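Local structure of hyperosmolarity resistance protein Emb (Staphylococcus epidermidis, 6GV5) at residues Leu69-Asn73 and Ser74-Asn78; Asn112-Ile115 and Gln116-Asp120. The protein probably mediates staphylococcal adherence to surface-immobilized fibronectin, as a repeat unit of the giant extracellular matrix binding protein of Staphylococcus epidermidis. All coordinates share one frame; numbering follows the deposited sequence.

Contact 1: residues Leu69-Asn73 and Ser74-Asn78; sequences LVRQN and SNYIN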
# COMPACT_ATOMS: atom_id res chain seq x y z
N LEU A 69 3.21 19.38 2.02
CA LEU A 69 2.02 20.22 2.11
C LEU A 69 1.53 20.34 3.55
O LEU A 69 1.14 21.42 3.99
CB LEU A 69 0.90 19.66 1.23
CG LEU A 69 0.73 20.22 -0.17
CD1 LEU A 69 -0.38 19.45 -0.89
CD2 LEU A 69 0.43 21.69 -0.12
N VAL A 70 1.53 19.22 4.29
CA VAL A 70 1.09 19.23 5.67
C VAL A 70 2.02 20.09 6.51
O VAL A 70 1.57 20.91 7.32
CB VAL A 70 1.03 17.78 6.21
CG1 VAL A 70 0.86 17.77 7.73
CG2 VAL A 70 -0.11 17.00 5.54
N ARG A 71 3.33 19.93 6.33
CA ARG A 71 4.28 20.72 7.11
C ARG A 71 4.08 22.21 6.88
O ARG A 71 4.25 23.01 7.81
CB ARG A 71 5.72 20.35 6.79
CG ARG A 71 6.12 18.95 7.23
CD ARG A 71 7.62 18.67 7.02
NE ARG A 71 7.87 17.24 7.14
CZ ARG A 71 7.94 16.39 6.13
NH1 ARG A 71 7.83 16.82 4.88
NH2 ARG A 71 8.10 15.10 6.38
N GLN A 72 3.70 22.60 5.66
CA GLN A 72 3.59 24.01 5.32
C GLN A 72 2.25 24.59 5.76
O GLN A 72 2.20 25.75 6.21
CB GLN A 72 3.77 24.20 3.81
CG GLN A 72 4.05 25.63 3.41
CD GLN A 72 5.39 26.12 3.92
OE1 GLN A 72 6.38 25.37 3.94
NE2 GLN A 72 5.42 27.36 4.36
N ASN A 73 1.18 23.82 5.66
CA ASN A 73 -0.16 24.38 5.78
C ASN A 73 -0.88 24.06 7.08
O ASN A 73 -1.90 24.69 7.37
CB ASN A 73 -1.03 23.91 4.61
CG ASN A 73 -0.46 24.32 3.27
OD1 ASN A 73 -0.26 23.49 2.39
ND2 ASN A 73 -0.18 25.61 3.12
N SER A 74 -0.39 23.09 7.85
CA SER A 74 -0.96 22.81 9.16
C SER A 74 -0.32 23.72 10.21
O SER A 74 0.36 24.70 9.89
CB SER A 74 -0.78 21.34 9.51
OG SER A 74 0.59 21.08 9.80
N ASN A 75 -0.51 23.38 11.48
CA ASN A 75 0.19 24.05 12.57
C ASN A 75 1.55 23.44 12.88
O ASN A 75 2.15 23.78 13.90
CB ASN A 75 -0.67 24.02 13.83
CG ASN A 75 -1.42 25.29 14.05
OD1 ASN A 75 -1.20 25.99 15.04
ND2 ASN A 75 -2.30 25.63 13.11
N TYR A 76 2.04 22.57 12.01
CA TYR A 76 3.30 21.86 12.23
C TYR A 76 4.43 22.78 12.67
O TYR A 76 5.17 22.46 13.61
CB TYR A 76 3.67 21.14 10.93
CG TYR A 76 5.00 20.43 10.93
CD1 TYR A 76 6.15 21.05 10.50
CD2 TYR A 76 5.08 19.11 11.32
CE1 TYR A 76 7.37 20.39 10.49
CE2 TYR A 76 6.28 18.42 11.31
CZ TYR A 76 7.42 19.06 10.89
OH TYR A 76 8.63 18.38 10.87
N ILE A 77 4.61 23.90 11.99
CA ILE A 77 5.74 24.77 12.33
C ILE A 77 5.62 25.29 13.76
O ILE A 77 6.64 25.52 14.42
CB ILE A 77 5.86 25.91 11.30
CG1 ILE A 77 6.23 25.32 9.93
CG2 ILE A 77 6.90 26.92 11.76
CD1 ILE A 77 6.17 26.30 8.78
N ASN A 78 4.40 25.47 14.26
CA ASN A 78 4.17 26.02 15.59
C ASN A 78 3.94 24.96 16.66
O ASN A 78 3.73 25.30 17.83
CB ASN A 78 2.97 26.97 15.57
CG ASN A 78 3.15 28.13 14.63
OD1 ASN A 78 4.19 28.79 14.63
ND2 ASN A 78 2.14 28.39 13.80
O HOH W 1 3.11 24.74 9.57
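One face of the Tyr76 ring is covered by the aliphatic chain of Arg71: Arg71 CG stands 3.8 Å from the centroid of the Tyr76 ring and 10° off its normal, a CH-pi contact over the ring centre. The two side chains extend in the same direction, and the guanidinium turns steeply against the ring, the planes 80° apart, with Tyr76 OH at its edge, near its plane. Tyr76 CG is anti to the backbone N (chi1 176°), which sets the ring face against the Arg71 chain, itself extended from CG to NE. Arg71 NE makes a salt bridge to Glu88 of helix 81-99, and Tyr76 OH adds a weak hydrogen bond to the same carboxylate.

Helix 67-73 ends next to this pair, Ser74 being the first residue to leave helical backbone angles. Val70 O takes two hydrogen bonds from Ser74, one from Ser74 N at 3.0 Å and one from Ser74 OG at 2.7 Å, which arrive from opposite faces of the carbonyl plane. Ser74 OG also accepts from Tyr76 N at 3.0 Å, an ST turn. A water donates to Arg71 O (2.7 Å) and Ser74 O and accepts from Ile77 N. With its hydroxyl both giving and receiving, Ser74 ties the last helical turn to the following loop, while Glu88 would probably offset the charge of Arg71.

Contact 2: residues Asn112-Ile115 and Gln116-Asp120; sequences NRTI and QEIND
The side chains of Ile115 and Asn119, one helical turn apart, run alongside each other, with Ile115 CG2 3.4 Å from Asn119 ND2. With Ile115 CG1 beside the backbone N (chi1 -65°), the CG2 methyl falls anti to that nitrogen, toward Asn119. On the tightly packed side, Ile118 CG1 rests 3.4 Å from Thr114 O, and the methyls Thr114 CG2 and Ile118 CD1 approach to 4.3 Å. The three buried residues turn to other helices: on helix 40-65, Leu60 touches Thr114 and Ile115, and Ala63 touches Ile118; on helix 81-99, Ile97 meets Thr114, and Ala90 and Ile91 meet Ile118.

The polar side is looser. Arg113 and Glu117 are crossed at a slant, the guanidinium and carboxylate planes 60° apart, and the charged atoms Arg113 NH1 and Glu117 OE2 remain 5.5 Å from each other. A water bridges the gap, donating to Glu117 OE2 at 2.8 Å and accepting, over the longer leg of 3.3 Å, from Arg113 NH1 in the guanidinium plane. Further along, exposed Gln116 bends at chi2 (62°) and its NE2 donates to Asp120 OD1 at 2.9 Å, meeting the carboxylate from above its plane.

Four backbone bonds, from Gln116 N to Asn112 O through Asn119 N to Ile115 O, join each residue to the fourth before it. This is a regular amphipathic alpha-helix, with its apolar side packed between two other helices, as in a helical bundle.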
# COMPACT_ATOMS: atom_id res chain seq x y z
N ASN A 112 -2.60 -0.75 6.56
CA ASN A 112 -3.65 0.08 7.15
C ASN A 112 -3.18 0.66 8.47
O ASN A 112 -3.47 1.82 8.78
CB ASN A 112 -4.93 -0.74 7.33
CG ASN A 112 -6.13 0.14 7.57
OD1 ASN A 112 -6.51 0.95 6.72
ND2 ASN A 112 -6.74 -0.00 8.74
N ARG A 113 -2.44 -0.12 9.26
CA ARG A 113 -1.93 0.39 10.53
C ARG A 113 -1.01 1.58 10.29
O ARG A 113 -1.09 2.60 10.99
CB ARG A 113 -1.19 -0.70 11.29
CG ARG A 113 -0.72 -0.27 12.66
CD ARG A 113 -0.17 -1.43 13.47
NE ARG A 113 -1.18 -2.46 13.73
CZ ARG A 113 -2.12 -2.37 14.66
NH1 ARG A 113 -2.20 -1.30 15.44
NH2 ARG A 113 -2.99 -3.36 14.82
N THR A 114 -0.12 1.47 9.30
CA THR A 114 0.78 2.58 9.00
C THR A 114 0.02 3.81 8.53
O THR A 114 0.33 4.94 8.93
CB THR A 114 1.81 2.16 7.95
OG1 THR A 114 2.48 0.97 8.39
CG2 THR A 114 2.82 3.27 7.74
N ILE A 115 -0.98 3.62 7.66
CA ILE A 115 -1.82 4.73 7.23
C ILE A 115 -2.46 5.40 8.44
O ILE A 115 -2.49 6.64 8.55
CB ILE A 115 -2.89 4.25 6.23
CG1 ILE A 115 -2.26 3.74 4.93
CG2 ILE A 115 -3.87 5.37 5.93
CD1 ILE A 115 -3.21 2.86 4.13
N GLN A 116 -3.00 4.59 9.36
CA GLN A 116 -3.70 5.16 10.51
C GLN A 116 -2.74 5.92 11.41
O GLN A 116 -3.11 6.96 11.96
CB GLN A 116 -4.41 4.04 11.28
CG GLN A 116 -5.45 4.57 12.27
CD GLN A 116 -6.57 5.34 11.58
OE1 GLN A 116 -7.34 4.76 10.81
NE2 GLN A 116 -6.66 6.64 11.85
N GLU A 117 -1.50 5.43 11.56
CA GLU A 117 -0.51 6.15 12.36
C GLU A 117 -0.20 7.51 11.74
O GLU A 117 -0.09 8.52 12.45
CB GLU A 117 0.77 5.33 12.49
CG GLU A 117 0.63 4.09 13.36
CD GLU A 117 1.93 3.33 13.54
OE1 GLU A 117 3.00 3.87 13.20
OE2 GLU A 117 1.87 2.18 14.04
N ILE A 118 -0.04 7.56 10.42
CA ILE A 118 0.19 8.85 9.75
C ILE A 118 -1.02 9.76 9.92
O ILE A 118 -0.88 10.94 10.26
CB ILE A 118 0.51 8.63 8.26
CG1 ILE A 118 1.85 7.90 8.10
CG2 ILE A 118 0.52 9.95 7.51
CD1 ILE A 118 2.09 7.36 6.69
N ASN A 119 -2.22 9.23 9.68
CA ASN A 119 -3.42 10.05 9.77
C ASN A 119 -3.64 10.56 11.19
O ASN A 119 -4.04 11.72 11.38
CB ASN A 119 -4.63 9.26 9.29
CG ASN A 119 -4.61 9.01 7.79
OD1 ASN A 119 -3.86 9.65 7.06
ND2 ASN A 119 -5.43 8.07 7.34
N ASP A 120 -3.41 9.72 12.20
CA ASP A 120 -3.55 10.17 13.58
C ASP A 120 -2.57 11.30 13.88
O ASP A 120 -2.93 12.31 14.49
CB ASP A 120 -3.32 9.01 14.55
CG ASP A 120 -4.47 8.01 14.56
OD1 ASP A 120 -5.52 8.29 13.93
OD2 ASP A 120 -4.32 6.95 15.20
O HOH W 2 -0.51 1.51 15.45

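Contact 1 and contact 2 follow one another in the chain, both within its FIVAR region, with centres about 18 Å apart and nearest atoms about 7 Å apart, so they do not touch. The centre of contact 1, a surface turn, lies about 25 Å from the chain's centre, whereas that of contact 2, which is partly buried, lies about 11 Å from it. One connection runs through the chain end, because Leu125, just beyond helix 108-123, touches Val70, Ser74 and Tyr76. Helix 81-99 provides the other: contact 1 reaches its Lys84, Tyr87 and Glu88, and contact 2 its Ala90, Ile91, Lys93 and Ile97.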